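Local coordinates for protein beta-glucoside kinase (Listeria monocytogenes, PDB 4HTL) that phosphorylates cellobiose with ATP to give cellobiose-6'-phosphate and may also act as a transcriptional regulator of the cellobiose-PTS operon, at residues R185-L190 against E196-E201; T248-P251 against A255-K258. One frame throughout, in Å; residues are numbered along the deposited sequence.

Contact 1 (R185-L190 against E196-E201)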
loop_
_atom_site.group_PDB
_atom_site.type_symbol
_atom_site.label_atom_id
_atom_site.label_comp_id
_atom_site.label_asym_id
_atom_site.label_seq_id
_atom_site.Cartn_x
_atom_site.Cartn_y
_atom_site.Cartn_z
ATOM N N ARG A 185 24.083 -11.997 -9.819
ATOM C CA ARG A 185 23.824 -12.337 -11.226
ATOM C C ARG A 185 24.384 -11.296 -12.174
ATOM O O ARG A 185 25.024 -11.635 -13.161
ATOM C CB ARG A 185 22.344 -12.511 -11.470
ATOM C CG ARG A 185 21.839 -13.804 -10.877
ATOM C CD ARG A 185 20.377 -14.104 -11.214
ATOM N NE ARG A 185 20.078 -13.901 -12.638
ATOM C CZ ARG A 185 19.102 -13.121 -13.106
ATOM N NH1 ARG A 185 18.279 -12.479 -12.270
ATOM N NH2 ARG A 185 18.925 -12.983 -14.422
ATOM N N GLN A 186 24.148 -10.019 -11.879
ATOM C CA GLN A 186 24.662 -8.976 -12.713
ATOM C C GLN A 186 26.190 -8.959 -12.723
ATOM O O GLN A 186 26.809 -8.780 -13.768
ATOM C CB GLN A 186 24.160 -7.613 -12.245
ATOM C CG GLN A 186 22.672 -7.410 -12.438
ATOM C CD GLN A 186 22.082 -6.207 -11.700
ATOM O OE1 GLN A 186 22.691 -5.684 -10.759
ATOM N NE2 GLN A 186 20.868 -5.762 -12.130
ATOM N N TYR A 187 26.793 -9.083 -11.545
ATOM C CA TYR A 187 28.250 -9.134 -11.457
ATOM C C TYR A 187 28.839 -10.286 -12.250
ATOM O O TYR A 187 29.856 -10.105 -12.953
ATOM C CB TYR A 187 28.695 -9.191 -10.003
ATOM C CG TYR A 187 30.161 -8.783 -9.832
ATOM C CD1 TYR A 187 30.565 -7.466 -10.044
ATOM C CD2 TYR A 187 31.119 -9.709 -9.439
ATOM C CE1 TYR A 187 31.881 -7.091 -9.910
ATOM C CE2 TYR A 187 32.436 -9.336 -9.278
ATOM C CZ TYR A 187 32.810 -8.020 -9.522
ATOM O OH TYR A 187 34.110 -7.640 -9.356
ATOM N N ALA A 188 28.210 -11.461 -12.175
ATOM C CA ALA A 188 28.627 -12.594 -13.013
ATOM C C ALA A 188 28.587 -12.248 -14.510
ATOM O O ALA A 188 29.557 -12.498 -15.254
ATOM C CB ALA A 188 27.753 -13.800 -12.721
ATOM N N GLU A 189 27.494 -11.635 -14.957
ATOM C CA GLU A 189 27.363 -11.219 -16.373
ATOM C C GLU A 189 28.409 -10.211 -16.793
ATOM O O GLU A 189 28.950 -10.276 -17.908
ATOM C CB GLU A 189 25.994 -10.583 -16.633
ATOM C CG GLU A 189 24.852 -11.568 -16.600
ATOM C CD GLU A 189 23.533 -10.996 -17.074
ATOM O OE1 GLU A 189 23.463 -9.775 -17.386
ATOM O OE2 GLU A 189 22.551 -11.772 -17.113
ATOM N N LEU A 190 28.669 -9.246 -15.924
ATOM C CA LEU A 190 29.600 -8.170 -16.273
ATOM C C LEU A 190 31.044 -8.630 -16.265
ATOM O O LEU A 190 31.817 -8.158 -17.097
ATOM C CB LEU A 190 29.404 -6.918 -15.404
ATOM C CG LEU A 190 28.386 -5.848 -15.851
ATOM C CD1 LEU A 190 28.881 -5.088 -17.078
ATOM C CD2 LEU A 190 27.026 -6.434 -16.096
ATOM N N GLU A 196 28.311 -18.924 -8.904
ATOM C CA GLU A 196 28.540 -19.652 -7.648
ATOM C C GLU A 196 29.786 -19.178 -6.892
ATOM O O GLU A 196 29.865 -19.364 -5.677
ATOM C CB GLU A 196 28.534 -21.183 -7.862
ATOM C CG GLU A 196 29.549 -21.724 -8.863
ATOM C CD GLU A 196 29.001 -21.847 -10.281
ATOM O OE1 GLU A 196 29.469 -22.768 -10.990
ATOM O OE2 GLU A 196 28.115 -21.040 -10.687
ATOM N N GLU A 197 30.716 -18.535 -7.609
ATOM C CA GLU A 197 31.988 -18.032 -7.053
ATOM C C GLU A 197 31.960 -16.559 -6.634
ATOM O O GLU A 197 32.959 -16.015 -6.138
ATOM C CB GLU A 197 33.103 -18.266 -8.067
ATOM C CG GLU A 197 33.463 -19.746 -8.154
ATOM C CD GLU A 197 34.378 -20.093 -9.310
ATOM O OE1 GLU A 197 35.058 -19.187 -9.852
ATOM O OE2 GLU A 197 34.406 -21.291 -9.677
ATOM N N ILE A 198 30.811 -15.924 -6.821
ATOM C CA ILE A 198 30.644 -14.507 -6.495
ATOM C C ILE A 198 29.861 -14.348 -5.184
ATOM O O ILE A 198 28.802 -14.951 -4.988
ATOM C CB ILE A 198 29.927 -13.773 -7.644
ATOM C CG1 ILE A 198 30.782 -13.797 -8.922
ATOM C CG2 ILE A 198 29.553 -12.334 -7.241
ATOM C CD1 ILE A 198 29.987 -13.510 -10.163
ATOM N N THR A 199 30.379 -13.492 -4.308
ATOM C CA THR A 199 29.740 -13.157 -3.038
ATOM C C THR A 199 29.235 -11.698 -3.075
ATOM O O THR A 199 29.811 -10.859 -3.763
ATOM C CB THR A 199 30.756 -13.303 -1.893
ATOM O OG1 THR A 199 31.782 -12.314 -2.044
ATOM C CG2 THR A 199 31.400 -14.735 -1.910
ATOM N N GLY A 200 28.201 -11.392 -2.298
ATOM C CA GLY A 200 27.791 -10.012 -2.109
ATOM C C GLY A 200 28.894 -9.186 -1.497
ATOM O O GLY A 200 29.090 -8.023 -1.869
ATOM N N GLU A 201 29.666 -9.813 -0.612
ATOM C CA GLU A 201 30.729 -9.121 0.099
ATOM C C GLU A 201 31.771 -8.590 -0.889
ATOM O O GLU A 201 32.259 -7.450 -0.752
ATOM C CB GLU A 201 31.379 -10.052 1.144
ATOM C CG GLU A 201 32.478 -9.410 1.956
ATOM C CD GLU A 201 33.089 -10.373 2.953
ATOM O OE1 GLU A 201 32.319 -11.057 3.661
ATOM O OE2 GLU A 201 34.340 -10.447 3.035
#
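The backbone O of Ile198 accepts a hydrogen bond from Arg184 NE, while the Ile198 side chain packs on Tyr187 and Ala188, so the loop is tied to helix 180-191 by a polar bond as well as by apolar contact. This is the connection between helices 180-191 and 200-208 in an actin-like ATPase fold: the first helix ends, the chain passes through a short 3-10 segment, and the second begins behind Thr199, the N-cap residue, whose OG1 accepts from Glu202 N. No hydrogen bond links 185-190 to 196-201. The interface of 136 Å² is apolar, and Ile198 supplies more than half of it.

Ile198 CG2 makes the closest approach to the Tyr187 ring, meeting it obliquely, 3.8 Å from Tyr187 CD2. The ring reaches it because Tyr187 CG lies anti to the backbone N (chi1 -161°). The Tyr187 side chain also touches Ser214 and Leu217 of helix 212-236 and Ile203 of helix 200-208.

The other branch brushes the ring on its way to Ala188, with Ile198 CD1 4.0 Å from Tyr187 CD2. Extended at chi2 (161°), it carries CD1 to the helix backbone, where Ile198 CD1 lies 3.4 Å from Ala188 N. The packing is tight here, since Ile198 CD1 stands 3.4 Å from Ala188 CB, below the usual carbon-carbon contact, and 3.3 Å from Ala188 CA.

Contact 2 (T248-P251 against A255-K258)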
loop_
_atom_site.group_PDB
_atom_site.type_symbol
_atom_site.label_atom_id
_atom_site.label_comp_id
_atom_site.label_asym_id
_atom_site.label_seq_id
_atom_site.Cartn_x
_atom_site.Cartn_y
_atom_site.Cartn_z
ATOM N N THR A 248 21.411 -6.505 5.310
ATOM C CA THR A 248 22.097 -6.148 6.572
ATOM C C THR A 248 23.553 -6.655 6.679
ATOM O O THR A 248 24.291 -6.242 7.586
ATOM C CB THR A 248 21.341 -6.632 7.836
ATOM O OG1 THR A 248 21.521 -8.055 8.042
ATOM C CG2 THR A 248 19.902 -6.272 7.747
ATOM N N SER A 249 23.955 -7.540 5.775
ATOM C CA SER A 249 25.376 -7.951 5.627
ATOM C C SER A 249 26.240 -6.737 5.207
ATOM O O SER A 249 27.443 -6.805 5.273
ATOM C CB SER A 249 25.561 -9.086 4.595
ATOM O OG SER A 249 25.221 -8.656 3.272
ATOM N N ARG A 250 25.598 -5.641 4.802
ATOM C CA ARG A 250 26.285 -4.354 4.535
ATOM C C ARG A 250 26.096 -3.462 5.797
ATOM O O ARG A 250 25.031 -2.903 6.028
ATOM C CB ARG A 250 25.697 -3.714 3.268
ATOM C CG ARG A 250 26.219 -2.316 2.936
ATOM C CD ARG A 250 27.663 -2.343 2.546
ATOM N NE ARG A 250 28.116 -1.044 2.060
ATOM C CZ ARG A 250 29.361 -0.801 1.673
ATOM N NH1 ARG A 250 30.274 -1.745 1.826
ATOM N NH2 ARG A 250 29.711 0.403 1.214
ATOM N N PRO A 251 27.150 -3.284 6.588
ATOM C CA PRO A 251 27.018 -2.599 7.878
ATOM C C PRO A 251 26.445 -1.171 7.808
ATOM O O PRO A 251 25.717 -0.768 8.697
ATOM C CB PRO A 251 28.452 -2.573 8.393
ATOM C CG PRO A 251 28.985 -3.842 7.863
ATOM C CD PRO A 251 28.491 -3.885 6.448
ATOM N N ALA A 255 22.689 4.169 6.349
ATOM C CA ALA A 255 23.290 5.479 6.062
ATOM C C ALA A 255 23.373 5.660 4.550
ATOM O O ALA A 255 23.080 6.751 4.045
ATOM C CB ALA A 255 24.670 5.677 6.707
ATOM N N GLU A 256 23.699 4.580 3.843
ATOM C CA GLU A 256 23.850 4.635 2.361
ATOM C C GLU A 256 22.501 4.887 1.653
ATOM O O GLU A 256 22.415 5.652 0.729
ATOM C CB GLU A 256 24.518 3.388 1.854
ATOM C CG GLU A 256 25.992 3.308 2.240
ATOM C CD GLU A 256 26.645 2.090 1.629
ATOM O OE1 GLU A 256 26.532 1.014 2.138
ATOM O OE2 GLU A 256 27.287 2.209 0.623
ATOM N N LEU A 257 21.450 4.255 2.163
ATOM C CA LEU A 257 20.104 4.467 1.644
ATOM C C LEU A 257 19.611 5.852 1.942
ATOM O O LEU A 257 19.033 6.489 1.094
ATOM C CB LEU A 257 19.109 3.471 2.210
ATOM C CG LEU A 257 19.094 2.095 1.597
ATOM C CD1 LEU A 257 18.051 1.236 2.330
ATOM C CD2 LEU A 257 18.908 2.157 0.076
ATOM N N LYS A 258 19.855 6.352 3.155
ATOM C CA LYS A 258 19.457 7.725 3.473
ATOM C C LYS A 258 20.128 8.714 2.523
ATOM O O LYS A 258 19.530 9.717 2.142
ATOM C CB LYS A 258 19.804 8.076 4.931
ATOM C CG LYS A 258 18.890 7.447 5.987
ATOM C CD LYS A 258 19.412 7.841 7.352
ATOM C CE LYS A 258 18.579 7.280 8.453
ATOM N NZ LYS A 258 19.222 7.604 9.751
#
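Arg250 reaches Glu256 by a side chain that first runs from CB to a CG placed opposite the backbone N and then bends at chi2 (68°). The bend already brings the aliphatic part across the acid, close to one oxygen: Arg250 CG is 3.4 Å from Glu256 OE1, and Arg250 CD is 3.6 Å from that same oxygen. Next comes NE. Arg250 NE lies 2.6 Å from Glu256 OE1 in a nearly straight bond (170°), which approaches the oxygen on the syn side of the carboxylate and runs close to the guanidinium plane.

This salt bridge spans the start of a beta-alpha-beta crossover, in which the loop leaving strand 240-244 enters helix 253-261 on the way to the neighbouring parallel strand 270-273. Glu256 sits on that helix, with its chain extended beyond CG, so that the carboxylate stretches out to the loop.

Beyond NE, Arg250 CZ is 3.4 Å from Glu256 OE1, and the grip is side-on, one nitrogen to each oxygen. Glu256 OE2, 3.1 Å from Arg250 NH2, also lies close to the guanidinium plane, yet NH2 meets it from above the carboxylate plane. The 44° between the two planes is consistent with this uneven pairing. NH2 has a second anionic partner in Asp208 OD1, and two carboxylates at one guanidinium would be expected to stabilise its positive charge. NH1 makes no contact with Glu256 but is hydrogen-bonded outside the two segments. OE1 of Glu256 is further gripped by Thr252 OG1 and, weakly, by Tyr222 OH.

Overall arrangement
Contact 1 closes before contact 2 opens along the chain, and their centres lie 19 Å apart. Nearest atoms are about 6 Å from each other, so the two do not touch. Helix 200-208 connects them: Ile203 packs on Tyr187 and Ile198 of contact 1, while Phe204 and Tyr207 touch Arg250 of contact 2. Helix 212-236 does likewise, through Leu217 at contact 1 and Tyr222 at contact 2. The two contacts thus share the same pair of helices as neighbours, each meeting different residues of them. Both lie away from the ATP-binding segment 8-14 inferred by similarity, and the other chain of the assembly touches neither.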